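Hypothetical protein (Pseudomonas aeruginosa, PDB 2H9F) probably isomerises methylaconitate, as a member of the PrpF family of methylaconitate isomerases. Local coordinates at residues G18-L30 and M62-S76. Residues are numbered along the deposited sequence; the frame is centred on the assembly and turned at random.
With SO4 (sulfate ion), chain H.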
ATOM      1  N   GLY A  18      -6.144  -0.147 -15.138  1.00 31.63           N
ATOM      2  CA  GLY A  18      -5.795  -1.550 -15.175  1.00 33.28           C
ATOM      3  C   GLY A  18      -5.478  -2.040 -13.773  1.00 32.39           C
ATOM      4  O   GLY A  18      -6.299  -1.911 -12.888  1.00 29.48           O
ATOM      5  N   THR A  19      -4.282  -2.612 -13.582  1.00 29.04           N
ATOM      6  CA  THR A  19      -3.914  -3.222 -12.293  1.00 30.71           C
ATOM      7  C   THR A  19      -2.899  -2.343 -11.522  1.00 30.76           C
ATOM      8  O   THR A  19      -2.184  -2.855 -10.653  1.00 29.73           O
ATOM      9  CB  THR A  19      -3.339  -4.649 -12.495  1.00 28.18           C
ATOM     10  OG1 THR A  19      -2.248  -4.560 -13.415  1.00 29.35           O
ATOM     11  CG2 THR A  19      -4.375  -5.605 -13.045  1.00 28.24           C
ATOM     12  N   SER A  20      -2.885  -1.038 -11.830  1.00 27.01           N
ATOM     13  CA  SER A  20      -2.111  -0.047 -11.137  1.00 30.10           C
ATOM     14  C   SER A  20      -2.986   1.109 -10.662  1.00 30.98           C
ATOM     15  O   SER A  20      -4.090   1.309 -11.165  1.00 31.41           O
ATOM     16  CB  SER A  20      -1.056   0.558 -12.087  1.00 31.83           C
ATOM     17  OG  SER A  20      -0.120  -0.419 -12.463  1.00 36.43           O
ATOM     18  N   LYS A  21      -2.465   1.867  -9.681  1.00 31.41           N
ATOM     19  CA  LYS A  21      -3.075   3.134  -9.238  1.00 30.12           C
ATOM     20  C   LYS A  21      -2.064   4.237  -9.528  1.00 30.64           C
ATOM     21  O   LYS A  21      -0.878   4.048  -9.356  1.00 31.89           O
ATOM     22  CB  LYS A  21      -3.406   3.122  -7.754  1.00 27.46           C
ATOM     23  CG  LYS A  21      -4.516   2.160  -7.412  1.00 30.30           C
ATOM     24  CD  LYS A  21      -5.042   2.327  -5.970  1.00 28.93           C
ATOM     25  CE  LYS A  21      -4.109   1.760  -4.857  1.00 29.89           C
ATOM     26  NZ  LYS A  21      -4.697   1.941  -3.526  1.00 28.89           N
ATOM     27  N   GLY A  22      -2.549   5.401  -9.934  1.00 30.45           N
ATOM     28  CA  GLY A  22      -1.682   6.537 -10.169  1.00 29.99           C
ATOM     29  C   GLY A  22      -2.393   7.847  -9.827  1.00 31.01           C
ATOM     30  O   GLY A  22      -3.623   7.911  -9.762  1.00 24.75           O
ATOM     31  N   VAL A  23      -1.591   8.883  -9.599  1.00 26.13           N
ATOM     32  CA  VAL A  23      -2.098  10.197  -9.339  1.00 28.59           C
ATOM     33  C   VAL A  23      -1.948  10.918 -10.658  1.00 30.15           C
ATOM     34  O   VAL A  23      -0.845  10.965 -11.181  1.00 24.83           O
ATOM     35  CB  VAL A  23      -1.301  10.977  -8.261  1.00 32.33           C
ATOM     36  CG1 VAL A  23      -1.988  12.319  -8.001  1.00 32.44           C
ATOM     37  CG2 VAL A  23      -1.152  10.179  -6.958  1.00 25.94           C
ATOM     38  N   PHE A  24      -3.073  11.425 -11.186  1.00 27.47           N
ATOM     39  CA  PHE A  24      -3.132  12.054 -12.489  1.00 29.35           C
ATOM     40  C   PHE A  24      -3.294  13.580 -12.396  1.00 27.16           C
ATOM     41  O   PHE A  24      -4.099  14.107 -11.626  1.00 26.95           O
ATOM     42  CB  PHE A  24      -4.269  11.465 -13.336  1.00 27.23           C
ATOM     43  CG  PHE A  24      -4.001  10.098 -13.880  1.00 28.65           C
ATOM     44  CD1 PHE A  24      -3.923   8.989 -13.040  1.00 28.12           C
ATOM     45  CD2 PHE A  24      -3.927   9.896 -15.235  1.00 28.10           C
ATOM     46  CE1 PHE A  24      -3.699   7.737 -13.533  1.00 27.28           C
ATOM     47  CE2 PHE A  24      -3.721   8.641 -15.739  1.00 31.61           C
ATOM     48  CZ  PHE A  24      -3.599   7.561 -14.892  1.00 28.77           C
ATOM     49  N   PHE A  25      -2.500  14.270 -13.215  1.00 28.90           N
ATOM     50  CA  PHE A  25      -2.549  15.709 -13.298  1.00 27.87           C
ATOM     51  C   PHE A  25      -2.767  16.182 -14.721  1.00 27.98           C
ATOM     52  O   PHE A  25      -2.163  15.646 -15.629  1.00 29.98           O
ATOM     53  CB  PHE A  25      -1.196  16.286 -12.859  1.00 29.64           C
ATOM     54  CG  PHE A  25      -0.812  15.922 -11.477  1.00 28.69           C
ATOM     55  CD1 PHE A  25      -0.139  14.746 -11.221  1.00 29.09           C
ATOM     56  CD2 PHE A  25      -1.136  16.760 -10.415  1.00 27.87           C
ATOM     57  CE1 PHE A  25       0.210  14.385  -9.909  1.00 30.12           C
ATOM     58  CE2 PHE A  25      -0.735  16.443  -9.112  1.00 27.02           C
ATOM     59  CZ  PHE A  25      -0.047  15.259  -8.866  1.00 25.52           C
ATOM     60  N   ARG A  26      -3.557  17.236 -14.897  1.00 27.21           N
ATOM     61  CA  ARG A  26      -3.441  18.048 -16.126  1.00 30.24           C
ATOM     62  C   ARG A  26      -2.225  18.938 -16.064  1.00 29.27           C
ATOM     63  O   ARG A  26      -1.970  19.567 -15.033  1.00 31.52           O
ATOM     64  CB  ARG A  26      -4.633  18.945 -16.310  1.00 29.57           C
ATOM     65  CG  ARG A  26      -5.962  18.269 -16.063  1.00 36.06           C
ATOM     66  CD  ARG A  26      -7.116  19.112 -16.509  1.00 37.13           C
ATOM     67  NE  ARG A  26      -7.143  20.407 -15.855  1.00 40.56           N
ATOM     68  CZ  ARG A  26      -8.034  21.357 -16.100  1.00 45.87           C
ATOM     69  NH1 ARG A  26      -8.994  21.172 -16.999  1.00 47.52           N
ATOM     70  NH2 ARG A  26      -7.927  22.526 -15.469  1.00 46.36           N
ATOM     71  N   LEU A  27      -1.493  19.069 -17.167  1.00 30.67           N
ATOM     72  CA  LEU A  27      -0.298  19.913 -17.166  1.00 30.80           C
ATOM     73  C   LEU A  27      -0.573  21.333 -16.645  1.00 31.16           C
ATOM     74  O   LEU A  27       0.164  21.845 -15.815  1.00 29.53           O
ATOM     75  CB  LEU A  27       0.317  19.972 -18.566  1.00 30.76           C
ATOM     76  CG  LEU A  27       1.553  20.824 -18.781  1.00 33.02           C
ATOM     77  CD1 LEU A  27       2.773  20.318 -18.000  1.00 34.98           C
ATOM     78  CD2 LEU A  27       1.814  20.876 -20.281  1.00 28.42           C
ATOM     79  N   GLU A  28      -1.652  21.941 -17.110  1.00 32.81           N
ATOM     80  CA  GLU A  28      -2.031  23.300 -16.718  1.00 35.23           C
ATOM     81  C   GLU A  28      -2.334  23.462 -15.227  1.00 32.83           C
ATOM     82  O   GLU A  28      -2.282  24.570 -14.711  1.00 30.68           O
ATOM     83  CB  GLU A  28      -3.265  23.750 -17.529  1.00 36.56           C
ATOM     84  CG  GLU A  28      -4.582  23.007 -17.154  1.00 42.49           C
ATOM     85  CD  GLU A  28      -5.735  23.183 -18.191  1.00 46.82           C
ATOM     86  OE1 GLU A  28      -6.226  24.343 -18.248  1.00 48.10           O
ATOM     87  OE2 GLU A  28      -6.136  22.173 -18.907  1.00 50.12           O
ATOM     88  N   ASP A  29      -2.683  22.372 -14.537  1.00 32.50           N
ATOM     89  CA  ASP A  29      -2.943  22.417 -13.091  1.00 31.73           C
ATOM     90  C   ASP A  29      -1.688  22.374 -12.222  1.00 32.79           C
ATOM     91  O   ASP A  29      -1.760  22.581 -10.996  1.00 31.74           O
ATOM     92  CB  ASP A  29      -3.838  21.265 -12.681  1.00 33.07           C
ATOM     93  CG  ASP A  29      -5.237  21.379 -13.235  1.00 32.86           C
ATOM     94  OD1 ASP A  29      -5.647  22.529 -13.584  1.00 30.63           O
ATOM     95  OD2 ASP A  29      -5.933  20.310 -13.308  1.00 30.31           O
ATOM     96  N   LEU A  30      -0.532  22.127 -12.832  1.00 31.70           N
ATOM     97  CA  LEU A  30       0.693  21.981 -12.060  1.00 30.42           C
ATOM     98  C   LEU A  30       1.225  23.346 -11.735  1.00 31.68           C
ATOM     99  O   LEU A  30       1.092  24.276 -12.532  1.00 32.51           O
ATOM    100  CB  LEU A  30       1.773  21.208 -12.835  1.00 29.76           C
ATOM    101  CG  LEU A  30       1.503  19.716 -13.082  1.00 34.32           C
ATOM    102  CD1 LEU A  30       2.606  19.071 -13.950  1.00 26.65           C
ATOM    103  CD2 LEU A  30       1.313  18.929 -11.790  1.00 25.84           C
HETATM  104  N   MSE A  62       0.789   9.638  -1.256  1.00 28.34           N
HETATM  105  CA  MSE A  62      -0.304   9.014  -2.013  1.00 29.06           C
HETATM  106  C   MSE A  62       0.086   7.594  -2.451  1.00 32.14           C
HETATM  107  O   MSE A  62      -0.785   6.780  -2.819  1.00 27.79           O
HETATM  108  CB  MSE A  62      -0.714   9.861  -3.224  1.00 27.15           C
HETATM  109  CG  MSE A  62      -1.308  11.267  -2.846  1.00 21.96           C
HETATM  110 SE   MSE A  62      -2.971  10.860  -1.805  0.70 24.63          SE
HETATM  111  CE  MSE A  62      -3.910   9.712  -3.066  1.00 33.48           C
ATOM    112  N   GLY A  63       1.386   7.292  -2.396  1.00 30.76           N
ATOM    113  CA  GLY A  63       1.899   5.986  -2.775  1.00 30.58           C
ATOM    114  C   GLY A  63       1.335   4.859  -1.921  1.00 32.30           C
ATOM    115  O   GLY A  63       0.750   5.065  -0.840  1.00 32.18           O
ATOM    116  N   GLY A  64       1.478   3.642  -2.429  1.00 30.42           N
ATOM    117  CA  GLY A  64       1.102   2.447  -1.667  1.00 31.23           C
ATOM    118  C   GLY A  64       2.296   1.527  -1.440  1.00 30.83           C
ATOM    119  O   GLY A  64       2.123   0.372  -1.123  1.00 31.53           O
ATOM    120  N   ALA A  65       3.502   2.062  -1.590  1.00 30.44           N
ATOM    121  CA  ALA A  65       4.752   1.339  -1.344  1.00 31.91           C
ATOM    122  C   ALA A  65       4.944   0.058  -2.188  1.00 31.49           C
ATOM    123  O   ALA A  65       5.679  -0.846  -1.786  1.00 28.66           O
ATOM    124  CB  ALA A  65       4.959   1.066   0.177  1.00 27.28           C
ATOM    125  N   THR A  66       4.303   0.001  -3.356  1.00 30.98           N
ATOM    126  CA  THR A  66       4.585  -1.016  -4.370  1.00 30.66           C
ATOM    127  C   THR A  66       4.826  -0.369  -5.725  1.00 30.98           C
ATOM    128  O   THR A  66       4.478   0.793  -5.949  1.00 32.25           O
ATOM    129  CB  THR A  66       3.459  -2.012  -4.507  1.00 30.31           C
ATOM    130  OG1 THR A  66       2.346  -1.382  -5.141  1.00 33.55           O
ATOM    131  CG2 THR A  66       3.091  -2.571  -3.141  1.00 30.74           C
ATOM    132  N   SER A  67       5.431  -1.099  -6.651  1.00 31.94           N
ATOM    133  CA  SER A  67       5.704  -0.474  -7.949  1.00 33.86           C
ATOM    134  C   SER A  67       4.386  -0.124  -8.631  1.00 32.26           C
ATOM    135  O   SER A  67       4.291   0.913  -9.270  1.00 34.20           O
ATOM    136  CB  SER A  67       6.613  -1.315  -8.826  1.00 32.93           C
ATOM    137  OG  SER A  67       6.029  -2.559  -8.993  1.00 43.33           O
ATOM    138  N   SER A  68       3.344  -0.930  -8.392  1.00 29.44           N
ATOM    139  CA  SER A  68       2.033  -0.693  -8.952  1.00 30.02           C
ATOM    140  C   SER A  68       1.298   0.533  -8.430  1.00 30.06           C
ATOM    141  O   SER A  68       0.231   0.911  -8.974  1.00 26.39           O
ATOM    142  CB  SER A  68       1.163  -1.899  -8.648  1.00 32.01           C
ATOM    143  OG  SER A  68       1.591  -2.946  -9.492  1.00 38.88           O
ATOM    144  N   THR A  69       1.818   1.107  -7.351  1.00 28.46           N
ATOM    145  CA  THR A  69       1.132   2.182  -6.654  1.00 31.75           C
ATOM    146  C   THR A  69       2.085   3.303  -6.361  1.00 30.97           C
ATOM    147  O   THR A  69       1.911   4.009  -5.380  1.00 37.78           O
ATOM    148  CB  THR A  69       0.536   1.714  -5.304  1.00 28.11           C
ATOM    149  OG1 THR A  69       1.592   1.190  -4.479  1.00 32.21           O
ATOM    150  CG2 THR A  69      -0.533   0.688  -5.497  1.00 31.83           C
ATOM    151  N   SER A  70       3.103   3.484  -7.193  1.00 32.11           N
ATOM    152  CA  SER A  70       4.058   4.536  -6.977  0.70 31.02           C
ATOM    153  C   SER A  70       4.293   5.279  -8.290  1.00 29.66           C
ATOM    154  O   SER A  70       5.387   5.341  -8.827  1.00 31.66           O
ATOM    155  CB  SER A  70       5.327   3.981  -6.341  0.70 32.13           C
ATOM    156  OG  SER A  70       6.276   5.021  -6.152  0.70 33.89           O
ATOM    157  N   LYS A  71       3.209   5.862  -8.776  1.00 30.07           N
ATOM    158  CA  LYS A  71       3.137   6.387 -10.115  1.00 31.07           C
ATOM    159  C   LYS A  71       2.392   7.729 -10.213  1.00 29.83           C
ATOM    160  O   LYS A  71       1.339   7.896  -9.654  1.00 29.26           O
ATOM    161  CB  LYS A  71       2.400   5.353 -11.021  1.00 31.89           C
ATOM    162  CG  LYS A  71       3.010   3.969 -11.099  1.00 30.30           C
ATOM    163  CD  LYS A  71       2.190   3.068 -12.062  1.00 34.80           C
ATOM    164  CE  LYS A  71       2.530   1.568 -11.988  1.00 40.23           C
ATOM    165  NZ  LYS A  71       3.710   1.179 -12.721  1.00 43.36           N
ATOM    166  N   CYS A  72       2.917   8.628 -11.024  1.00 28.27           N
ATOM    167  CA  CYS A  72       2.276   9.900 -11.333  1.00 29.45           C
ATOM    168  C   CYS A  72       2.166  10.053 -12.860  1.00 32.66           C
ATOM    169  O   CYS A  72       3.072   9.632 -13.608  1.00 32.26           O
ATOM    170  CB  CYS A  72       3.106  11.037 -10.780  1.00 32.13           C
ATOM    171  SG  CYS A  72       2.913  11.242  -8.974  1.00 33.62           S
ATOM    172  N   VAL A  73       1.096  10.699 -13.311  1.00 32.59           N
ATOM    173  CA  VAL A  73       0.836  10.881 -14.747  1.00 31.78           C
ATOM    174  C   VAL A  73       0.451  12.326 -15.023  1.00 31.62           C
ATOM    175  O   VAL A  73      -0.332  12.910 -14.267  1.00 29.63           O
ATOM    176  CB  VAL A  73      -0.296   9.949 -15.203  1.00 29.92           C
ATOM    177  CG1 VAL A  73      -0.818  10.294 -16.645  1.00 30.46           C
ATOM    178  CG2 VAL A  73       0.147   8.488 -15.117  1.00 32.33           C
ATOM    179  N   ILE A  74       1.072  12.904 -16.060  1.00 30.16           N
ATOM    180  CA  ILE A  74       0.694  14.210 -16.649  1.00 29.11           C
ATOM    181  C   ILE A  74       0.032  13.981 -18.030  1.00 30.49           C
ATOM    182  O   ILE A  74       0.577  13.267 -18.874  1.00 27.78           O
ATOM    183  CB  ILE A  74       1.911  15.153 -16.852  1.00 30.08           C
ATOM    184  CG1 ILE A  74       2.671  15.364 -15.526  1.00 28.40           C
ATOM    185  CG2 ILE A  74       1.414  16.522 -17.422  1.00 25.52           C
ATOM    186  CD1 ILE A  74       4.034  16.065 -15.692  1.00 29.17           C
ATOM    187  N   LEU A  75      -1.165  14.541 -18.217  1.00 30.40           N
ATOM    188  CA  LEU A  75      -1.830  14.639 -19.531  1.00 31.69           C
ATOM    189  C   LEU A  75      -1.937  16.110 -19.915  1.00 32.08           C
ATOM    190  O   LEU A  75      -2.087  16.994 -19.047  1.00 30.24           O
ATOM    191  CB  LEU A  75      -3.235  14.050 -19.504  1.00 32.23           C
ATOM    192  CG  LEU A  75      -3.425  12.659 -20.089  1.00 37.33           C
ATOM    193  CD1 LEU A  75      -2.676  11.670 -19.310  1.00 39.65           C
ATOM    194  CD2 LEU A  75      -4.898  12.316 -20.109  1.00 34.49           C
ATOM    195  N   SER A  76      -1.785  16.361 -21.210  1.00 32.50           N
ATOM    196  CA  SER A  76      -1.966  17.672 -21.812  1.00 31.55           C
ATOM    197  C   SER A  76      -2.539  17.466 -23.216  1.00 33.76           C
ATOM    198  O   SER A  76      -2.448  16.356 -23.788  1.00 32.30           O
ATOM    199  CB  SER A  76      -0.636  18.412 -21.909  1.00 32.96           C
ATOM    200  OG  SER A  76       0.282  17.707 -22.717  1.00 32.03           O
TER
HETATM  201  S   SO4 H 402     -11.102  24.486 -16.419  1.00131.95           S
HETATM  202  O1  SO4 H 402     -11.592  23.170 -15.999  1.00131.15           O
HETATM  203  O2  SO4 H 402     -10.218  24.353 -17.583  1.00131.80           O
HETATM  204  O3  SO4 H 402     -12.255  25.314 -16.775  1.00133.27           O
HETATM  205  O4  SO4 H 402     -10.369  25.121 -15.320  1.00130.95           O
HETATM  206  O   HOH W   1       0.427   5.714  -7.513  1.00 36.96           O
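Strands 20-26 and 71-76 pair in parallel within the beta framework of this PrpF-family protein, their hydrogen bonding continuing without a gap from Val23 to Leu27. Val23 and Phe25 each bond through N and O: Val23 N donates to Lys71 O and Phe25 N to Val73 O at 2.8 Å, while Val73 N and Leu75 N return bonds to Val23 O and Phe25 O. Leu27 N to Leu75 O closes the series. At the other end Lys21 N donates to Ser68 O at 2.9 Å; between this bond and that of Val23 the register skips Ser70, and a water donates to Lys21 O and accepts from Lys71 N at 3.1 Å.

Phe24 and Val73 share one face of the sheet. With CG turned away from its carbonyl carbon (chi1 -74°), the Phe24 ring lies beside Val73, whose CB sits over the ring face, 3.8 Å from the centroid, in a CH-pi contact; the branched valine also brings CG1 to 3.4 Å from Phe24 CD2. Helix 106-118 packs on this side through Leu108 and Phe115. Gly22, without a side chain, leaves room for Phe24 CE1.

Val23, Phe25, Cys72 and Ile74 occupy the reverse face, toward helix 39-49, where Ile74 CD1 meets Leu30 CD1 at 3.8 Å and Ile74 CG2 meets Leu27 CB. Arg26 grips Asp29 side-on, NE to OD2 and NH2 to OD1, a salt bridge across the 3-10 segment 27-29 that probably steadies it.

Backbone bonds thus fix the register, while apolar side chains on both faces pack the pair between these helices.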